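Local coordinates for paraflagellar rod component (Trypanosoma cruzi, PDB 6XYB), which is of unknown function but is a conserved kinetoplastid-specific protein that binds metal ions and is probably a paraflagellar rod component, at residues C[26-37]-C[80-91]. Numbering follows the deposited sequence. Where two conformers were deposited one is given.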
ATOM      1  N   ARG C  26     -21.068 -10.845   4.475  1.00 22.77           N
ATOM      2  CA  ARG C  26     -22.372 -11.461   4.257  1.00 25.00           C
ATOM      3  C   ARG C  26     -22.586 -11.842   2.787  1.00 24.15           C
ATOM      4  O   ARG C  26     -21.989 -11.203   1.886  1.00 24.02           O
ATOM      5  CB  ARG C  26     -23.477 -10.562   4.815  1.00 26.48           C
ATOM      6  CG  ARG C  26     -23.774  -9.354   3.962  1.00 25.98           C
ATOM      7  CD  ARG C  26     -24.898  -8.560   4.505  1.00 27.39           C
ATOM      8  NE  ARG C  26     -25.066  -7.402   3.645  1.00 29.85           N
ATOM      9  CZ  ARG C  26     -26.223  -6.750   3.483  1.00 28.24           C
ATOM     10  NH1 ARG C  26     -27.307  -7.187   4.083  1.00 28.95           N
ATOM     11  NH2 ARG C  26     -26.278  -5.676   2.709  1.00 28.12           N
ATOM     12  N   GLU C  27     -23.449 -12.843   2.539  1.00 24.11           N
ATOM     13  CA  GLU C  27     -23.634 -13.319   1.144  1.00 26.90           C
ATOM     14  C   GLU C  27     -24.208 -12.170   0.295  1.00 23.65           C
ATOM     15  O   GLU C  27     -23.946 -12.118  -0.917  1.00 25.61           O
ATOM     16  CB  GLU C  27     -24.430 -14.613   1.159  1.00 33.44           C
ATOM     17  CG  GLU C  27     -24.179 -15.407  -0.123  1.00 53.57           C
ATOM     18  CD  GLU C  27     -24.630 -16.859  -0.159  1.00 64.52           C
ATOM     19  OE1 GLU C  27     -24.921 -17.402   0.920  1.00 65.43           O
ATOM     20  OE2 GLU C  27     -24.686 -17.449  -1.275  1.00 55.06           O
ATOM     21  N   GLU C  28     -25.055 -11.334   0.887  1.00 23.98           N
ATOM     22  CA  GLU C  28     -25.685 -10.221   0.133  1.00 25.89           C
ATOM     23  C   GLU C  28     -24.553  -9.367  -0.473  1.00 25.84           C
ATOM     24  O   GLU C  28     -24.736  -8.830  -1.572  1.00 26.28           O
ATOM     25  CB  GLU C  28     -26.685  -9.506   1.060  1.00 32.53           C
ATOM     26  CG  GLU C  28     -27.884 -10.369   1.541  1.00 34.56           C
ATOM     27  CD  GLU C  28     -27.633 -11.295   2.733  1.00 36.86           C
ATOM     28  OE1 GLU C  28     -26.469 -11.476   3.141  1.00 33.44           O
ATOM     29  OE2 GLU C  28     -28.583 -11.808   3.346  1.00 37.94           O
ATOM     30  N   THR C  29     -23.433  -9.172   0.260  1.00 19.71           N
ATOM     31  CA  THR C  29     -22.348  -8.298  -0.206  1.00 20.74           C
ATOM     32  C   THR C  29     -21.598  -8.979  -1.366  1.00 19.10           C
ATOM     33  O   THR C  29     -21.231  -8.302  -2.364  1.00 22.71           O
ATOM     34  CB  THR C  29     -21.392  -8.020   0.952  1.00 19.93           C
ATOM     35  OG1 THR C  29     -22.111  -7.295   1.940  1.00 21.80           O
ATOM     36  CG2 THR C  29     -20.180  -7.248   0.499  1.00 22.61           C
ATOM     37  N   VAL C  30     -21.398 -10.289  -1.226  1.00 19.41           N
ATOM     38  CA  VAL C  30     -20.727 -11.107  -2.255  1.00 19.53           C
ATOM     39  C   VAL C  30     -21.557 -10.960  -3.543  1.00 19.81           C
ATOM     40  O   VAL C  30     -21.003 -10.784  -4.628  1.00 22.61           O
ATOM     41  CB  VAL C  30     -20.566 -12.543  -1.744  1.00 19.61           C
ATOM     42  CG1 VAL C  30     -20.010 -13.437  -2.845  1.00 25.27           C
ATOM     43  CG2 VAL C  30     -19.679 -12.604  -0.475  1.00 23.13           C
ATOM     44  N   LYS C  31     -22.860 -11.153  -3.422  1.00 23.26           N
ATOM     45  CA  LYS C  31     -23.796 -11.108  -4.580  1.00 24.74           C
ATOM     46  C   LYS C  31     -23.755  -9.719  -5.232  1.00 23.61           C
ATOM     47  O   LYS C  31     -23.735  -9.639  -6.450  1.00 27.92           O
ATOM     48  CB  LYS C  31     -25.213 -11.499  -4.168  1.00 27.13           C
ATOM     49  CG  LYS C  31     -25.388 -12.985  -3.885  1.00 33.68           C
ATOM     50  CD  LYS C  31     -24.840 -13.958  -4.943  1.00 40.15           C
ATOM     51  CE  LYS C  31     -24.976 -15.413  -4.547  1.00 59.25           C
ATOM     52  NZ  LYS C  31     -26.259 -15.649  -3.862  1.00 68.52           N
ATOM     53  N   LEU C  32     -23.644  -8.644  -4.442  1.00 23.81           N
ATOM     54  CA  LEU C  32     -23.575  -7.295  -5.022  1.00 22.51           C
ATOM     55  C   LEU C  32     -22.263  -7.188  -5.814  1.00 24.66           C
ATOM     56  O   LEU C  32     -22.247  -6.646  -6.918  1.00 28.29           O
ATOM     57  CB  LEU C  32     -23.624  -6.282  -3.873  1.00 27.75           C
ATOM     58  CG  LEU C  32     -23.566  -4.807  -4.238  1.00 33.01           C
ATOM     59  CD1 LEU C  32     -24.374  -3.995  -3.227  1.00 52.24           C
ATOM     60  CD2 LEU C  32     -22.142  -4.285  -4.308  1.00 44.13           C
ATOM     61  N   LEU C  33     -21.166  -7.659  -5.253  1.00 24.83           N
ATOM     62  CA  LEU C  33     -19.881  -7.615  -5.989  1.00 21.90           C
ATOM     63  C   LEU C  33     -19.877  -8.500  -7.238  1.00 27.94           C
ATOM     64  O   LEU C  33     -19.285  -8.079  -8.254  1.00 25.14           O
ATOM     65  CB  LEU C  33     -18.724  -7.988  -5.094  1.00 20.23           C
ATOM     66  CG  LEU C  33     -18.426  -6.995  -3.987  1.00 24.03           C
ATOM     67  CD1 LEU C  33     -17.302  -7.538  -3.160  1.00 31.21           C
ATOM     68  CD2 LEU C  33     -18.068  -5.654  -4.579  1.00 25.61           C
ATOM     69  N   GLU C  34     -20.542  -9.646  -7.185  1.00 29.19           N
ATOM     70  CA  GLU C  34     -20.715 -10.560  -8.343  1.00 31.27           C
ATOM     71  C   GLU C  34     -21.229  -9.742  -9.523  1.00 29.89           C
ATOM     72  O   GLU C  34     -20.732  -9.937 -10.618  1.00 40.25           O
ATOM     73  CB  GLU C  34     -21.686 -11.689  -8.007  1.00 33.29           C
ATOM     74  CG  GLU C  34     -21.113 -13.058  -8.193  1.00 37.74           C
ATOM     75  CD  GLU C  34     -21.983 -14.064  -7.463  1.00 38.83           C
ATOM     76  OE1 GLU C  34     -23.270 -13.987  -7.577  1.00 43.12           O
ATOM     77  OE2 GLU C  34     -21.385 -14.861  -6.751  1.00 47.66           O
ATOM     78  N   GLN C  35     -22.228  -8.882  -9.296  1.00 29.15           N
ATOM     79  CA  GLN C  35     -22.919  -8.112 -10.355  1.00 34.04           C
ATOM     80  C   GLN C  35     -22.030  -6.957 -10.820  1.00 37.27           C
ATOM     81  O   GLN C  35     -22.066  -6.634 -12.002  1.00 49.13           O
ATOM     82  CB  GLN C  35     -24.260  -7.596  -9.834  1.00 39.60           C
ATOM     83  CG  GLN C  35     -25.195  -8.704  -9.357  1.00 44.02           C
ATOM     84  CD  GLN C  35     -26.266  -8.224  -8.404  1.00 59.09           C
ATOM     85  OE1 GLN C  35     -26.241  -7.092  -7.914  1.00 78.88           O
ATOM     86  NE2 GLN C  35     -27.232  -9.093  -8.130  1.00 78.65           N
ATOM     87  N   ARG C  36     -21.292  -6.326  -9.904  1.00 28.50           N
ATOM     88  CA  ARG C  36     -20.522  -5.075 -10.191  1.00 33.98           C
ATOM     89  C   ARG C  36     -19.212  -5.371 -10.938  1.00 29.33           C
ATOM     90  O   ARG C  36     -18.817  -4.556 -11.782  1.00 33.18           O
ATOM     91  CB  ARG C  36     -20.235  -4.270  -8.921  1.00 33.62           C
ATOM     92  CG  ARG C  36     -21.486  -3.923  -8.135  1.00 44.67           C
ATOM     93  CD  ARG C  36     -22.150  -2.625  -8.505  1.00 46.02           C
ATOM     94  NE  ARG C  36     -22.963  -2.186  -7.384  1.00 65.67           N
ATOM     95  CZ  ARG C  36     -23.542  -0.996  -7.291  1.00 77.11           C
ATOM     96  NH1 ARG C  36     -23.387  -0.110  -8.264  1.00 88.73           N
ATOM     97  NH2 ARG C  36     -24.273  -0.691  -6.225  1.00 82.69           N
ATOM     98  N   ILE C  37     -18.505  -6.444 -10.598  1.00 31.17           N
ATOM     99  CA  ILE C  37     -17.107  -6.662 -11.070  1.00 33.54           C
ATOM    100  C   ILE C  37     -17.117  -6.861 -12.581  1.00 39.16           C
ATOM    101  O   ILE C  37     -16.544  -6.020 -13.273  1.00 48.69           O
ATOM    102  CB  ILE C  37     -16.382  -7.772 -10.283  1.00 31.78           C
ATOM    103  CG1 ILE C  37     -16.131  -7.277  -8.858  1.00 28.14           C
ATOM    104  CG2 ILE C  37     -15.065  -8.176 -10.952  1.00 30.28           C
ATOM    105  CD1 ILE C  37     -15.660  -8.302  -7.913  1.00 30.04           C
ATOM    106  N   VAL C  80     -11.211  -2.990 -11.802  1.00 20.71           N
ATOM    107  CA  VAL C  80     -11.668  -4.052 -10.850  1.00 20.10           C
ATOM    108  C   VAL C  80     -11.457  -3.550  -9.425  1.00 19.15           C
ATOM    109  O   VAL C  80     -12.344  -3.671  -8.550  1.00 19.16           O
ATOM    110  CB  VAL C  80     -10.892  -5.349 -11.062  1.00 20.72           C
ATOM    111  CG1 VAL C  80     -11.145  -6.318  -9.929  1.00 24.34           C
ATOM    112  CG2 VAL C  80     -11.234  -5.978 -12.414  1.00 25.16           C
ATOM    113  N   PHE C  81     -10.308  -2.976  -9.168  1.00 18.07           N
ATOM    114  CA  PHE C  81     -10.055  -2.513  -7.768  1.00 17.77           C
ATOM    115  C   PHE C  81     -11.073  -1.426  -7.410  1.00 17.86           C
ATOM    116  O   PHE C  81     -11.619  -1.459  -6.279  1.00 17.43           O
ATOM    117  CB  PHE C  81      -8.668  -1.891  -7.604  1.00 17.43           C
ATOM    118  CG  PHE C  81      -7.539  -2.839  -7.922  1.00 18.51           C
ATOM    119  CD1 PHE C  81      -7.636  -4.186  -7.649  1.00 21.57           C
ATOM    120  CD2 PHE C  81      -6.345  -2.373  -8.457  1.00 21.04           C
ATOM    121  CE1 PHE C  81      -6.573  -5.034  -7.943  1.00 22.13           C
ATOM    122  CE2 PHE C  81      -5.284  -3.218  -8.725  1.00 22.57           C
ATOM    123  CZ  PHE C  81      -5.425  -4.565  -8.532  1.00 21.82           C
ATOM    124  N   LEU C  82     -11.262  -0.412  -8.291  1.00 18.76           N
ATOM    125  CA  LEU C  82     -12.241   0.653  -7.968  1.00 21.49           C
ATOM    126  C   LEU C  82     -13.643   0.092  -7.703  1.00 21.92           C
ATOM    127  O   LEU C  82     -14.350   0.549  -6.779  1.00 22.24           O
ATOM    128  CB  LEU C  82     -12.320   1.700  -9.092  1.00 25.34           C
ATOM    129  CG  LEU C  82     -11.639   3.019  -8.805  1.00 31.59           C
ATOM    130  CD1 LEU C  82     -12.089   4.070  -9.810  1.00 29.19           C
ATOM    131  CD2 LEU C  82     -11.831   3.497  -7.374  1.00 26.34           C
ATOM    132  N   THR C  83     -14.088  -0.851  -8.526  1.00 21.84           N
ATOM    133  CA  THR C  83     -15.482  -1.357  -8.380  0.50 22.67           C
ATOM    134  C   THR C  83     -15.590  -2.146  -7.057  1.00 19.51           C
ATOM    135  O   THR C  83     -16.600  -2.021  -6.395  1.00 22.84           O
ATOM    136  CB  THR C  83     -16.018  -2.127  -9.602  0.50 26.83           C
ATOM    137  OG1 THR C  83     -15.391  -3.409  -9.733  0.50 30.06           O
ATOM    138  CG2 THR C  83     -15.884  -1.377 -10.912  0.50 30.87           C
ATOM    139  N   ILE C  84     -14.551  -2.895  -6.674  1.00 18.84           N
ATOM    140  CA  ILE C  84     -14.540  -3.599  -5.359  1.00 19.21           C
ATOM    141  C   ILE C  84     -14.632  -2.551  -4.248  1.00 18.12           C
ATOM    142  O   ILE C  84     -15.399  -2.738  -3.302  1.00 19.71           O
ATOM    143  CB  ILE C  84     -13.319  -4.525  -5.206  1.00 19.38           C
ATOM    144  CG1 ILE C  84     -13.342  -5.665  -6.241  1.00 21.78           C
ATOM    145  CG2 ILE C  84     -13.155  -4.964  -3.738  1.00 18.62           C
ATOM    146  CD1 ILE C  84     -12.022  -6.383  -6.336  1.00 22.82           C
ATOM    147  N   ILE C  85     -13.783  -1.534  -4.326  1.00 17.23           N
ATOM    148  CA  ILE C  85     -13.751  -0.532  -3.209  1.00 18.27           C
ATOM    149  C   ILE C  85     -15.125   0.147  -3.128  1.00 18.08           C
ATOM    150  O   ILE C  85     -15.648   0.342  -2.046  1.00 19.50           O
ATOM    151  CB  ILE C  85     -12.634   0.490  -3.414  1.00 17.59           C
ATOM    152  CG1 ILE C  85     -11.268  -0.213  -3.320  1.00 16.50           C
ATOM    153  CG2 ILE C  85     -12.781   1.693  -2.480  1.00 19.41           C
ATOM    154  CD1 ILE C  85     -10.149   0.512  -4.005  1.00 16.36           C
ATOM    155  N   GLU C  86     -15.645   0.582  -4.256  1.00 19.70           N
ATOM    156  CA  GLU C  86     -16.922   1.323  -4.312  1.00 21.01           C
ATOM    157  C   GLU C  86     -18.053   0.436  -3.779  1.00 23.62           C
ATOM    158  O   GLU C  86     -18.867   0.853  -2.935  1.00 23.29           O
ATOM    159  CB  GLU C  86     -17.180   1.799  -5.754  1.00 25.11           C
ATOM    160  CG  GLU C  86     -16.362   3.014  -6.074  1.00 32.31           C
ATOM    161  CD  GLU C  86     -16.786   3.766  -7.297  1.00 42.60           C
ATOM    162  OE1 GLU C  86     -17.561   3.161  -8.086  1.00 52.22           O
ATOM    163  OE2 GLU C  86     -16.379   4.969  -7.402  1.00 42.63           O
ATOM    164  N   GLY C  87     -18.042  -0.798  -4.191  1.00 20.80           N
ATOM    165  CA  GLY C  87     -19.117  -1.701  -3.778  1.00 20.51           C
ATOM    166  C   GLY C  87     -19.090  -1.995  -2.287  1.00 20.06           C
ATOM    167  O   GLY C  87     -20.123  -1.979  -1.603  1.00 23.24           O
ATOM    168  N   LEU C  88     -17.896  -2.263  -1.767  1.00 19.12           N
ATOM    169  CA  LEU C  88     -17.728  -2.501  -0.328  1.00 19.37           C
ATOM    170  C   LEU C  88     -18.015  -1.230   0.464  1.00 17.40           C
ATOM    171  O   LEU C  88     -18.555  -1.387   1.600  1.00 20.36           O
ATOM    172  CB  LEU C  88     -16.356  -3.087  -0.079  1.00 19.19           C
ATOM    173  CG  LEU C  88     -16.175  -4.519  -0.546  1.00 17.99           C
ATOM    174  CD1 LEU C  88     -14.701  -4.916  -0.429  1.00 16.94           C
ATOM    175  CD2 LEU C  88     -17.045  -5.431   0.276  1.00 17.18           C
ATOM    176  N   GLU C  89     -17.703  -0.036  -0.056  1.00 19.84           N
ATOM    177  CA  GLU C  89     -17.928   1.204   0.727  1.00 22.33           C
ATOM    178  C   GLU C  89     -19.447   1.287   0.970  1.00 25.50           C
ATOM    179  O   GLU C  89     -19.848   1.552   2.118  1.00 26.78           O
ATOM    180  CB  GLU C  89     -17.309   2.429   0.050  1.00 26.69           C
ATOM    181  CG  GLU C  89     -17.249   3.630   0.985  1.00 31.08           C
ATOM    182  CD  GLU C  89     -16.801   4.977   0.442  1.00 40.34           C
ATOM    183  OE1 GLU C  89     -16.635   5.161  -0.812  1.00 41.29           O
ATOM    184  OE2 GLU C  89     -16.586   5.855   1.307  1.00 41.67           O
ATOM    185  N   GLY C  90     -20.264   1.016  -0.052  1.00 22.80           N
ATOM    186  CA  GLY C  90     -21.737   1.099   0.074  1.00 23.48           C
ATOM    187  C   GLY C  90     -22.277   0.093   1.078  1.00 25.69           C
ATOM    188  O   GLY C  90     -23.354   0.353   1.655  1.00 34.89           O
ATOM    189  N   GLU C  91     -21.556  -1.021   1.277  1.00 26.28           N
ATOM    190  CA  GLU C  91     -21.904  -2.107   2.223  1.00 25.82           C
ATOM    191  C   GLU C  91     -21.280  -1.900   3.610  1.00 25.18           C
ATOM    192  O   GLU C  91     -21.407  -2.817   4.392  1.00 26.12           O
ATOM    193  CB  GLU C  91     -21.435  -3.431   1.606  1.00 27.51           C
ATOM    194  CG  GLU C  91     -22.287  -3.805   0.409  1.00 26.32           C
ATOM    195  CD  GLU C  91     -23.683  -4.322   0.779  1.00 30.36           C
ATOM    196  OE1 GLU C  91     -23.815  -5.390   1.467  1.00 29.14           O
ATOM    197  OE2 GLU C  91     -24.638  -3.663   0.376  1.00 39.63           O
TER
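L33 faces G87 where helices 27-36 and 80-90 run roughly antiparallel, at 145° between their N-to-C directions, their axes 9.9 Å apart at closest approach; the CA pairs T29–E91, L33–G87 and I37–V80 set the register. At the N-terminal end of helix 27-36, one carboxylate oxygen gathers the polar contacts. R26 grips E91 side-on in a salt bridge, NH2 lying 2.8 Å and NE 3.2 Å from the same OE1, while the bond from NH2 to OE2 is weak. The guanidinium and carboxylate planes differ by only 11°, and OE1 lies near the guanidinium plane. T29 OG1 donates to the anti lone pair of E91 OE1 at 2.6 Å, a third bond that restrains the carboxylate. A bend at chi2 (-74°) folds the E91 chain back toward T29 and R26.

Beyond this polar end the contact turns apolar. T29 CG2 meets L88 CD2 at 3.6 Å, and L33 CD1 approaches the same methyl at 4.0 Å, the leucine side chains crossing at about a right angle. The two L32 methyls divide their contacts: CD1 lies beside E91 OE2, whereas CD2 sits 4.0 Å from G87 CA. With no side chain at G87, both L32 and L33 come down onto helix backbone. Farther along, I37 CD1 packs on I84 CG1 at 3.9 Å.

This helix pair, close-packed at G87 and closed at one end by the R26–E91 salt bridge, lies on one face of the six-stranded antiparallel sheet: V30 and L33 touch M20 and I37 touches I18 on strand 17-21, while L88 rests on L7 and V9 of strand 6-13. R36 NH1 hydrogen-bonds S2 O, and E86 OE2 the backbone N of N6, both of the second subunit.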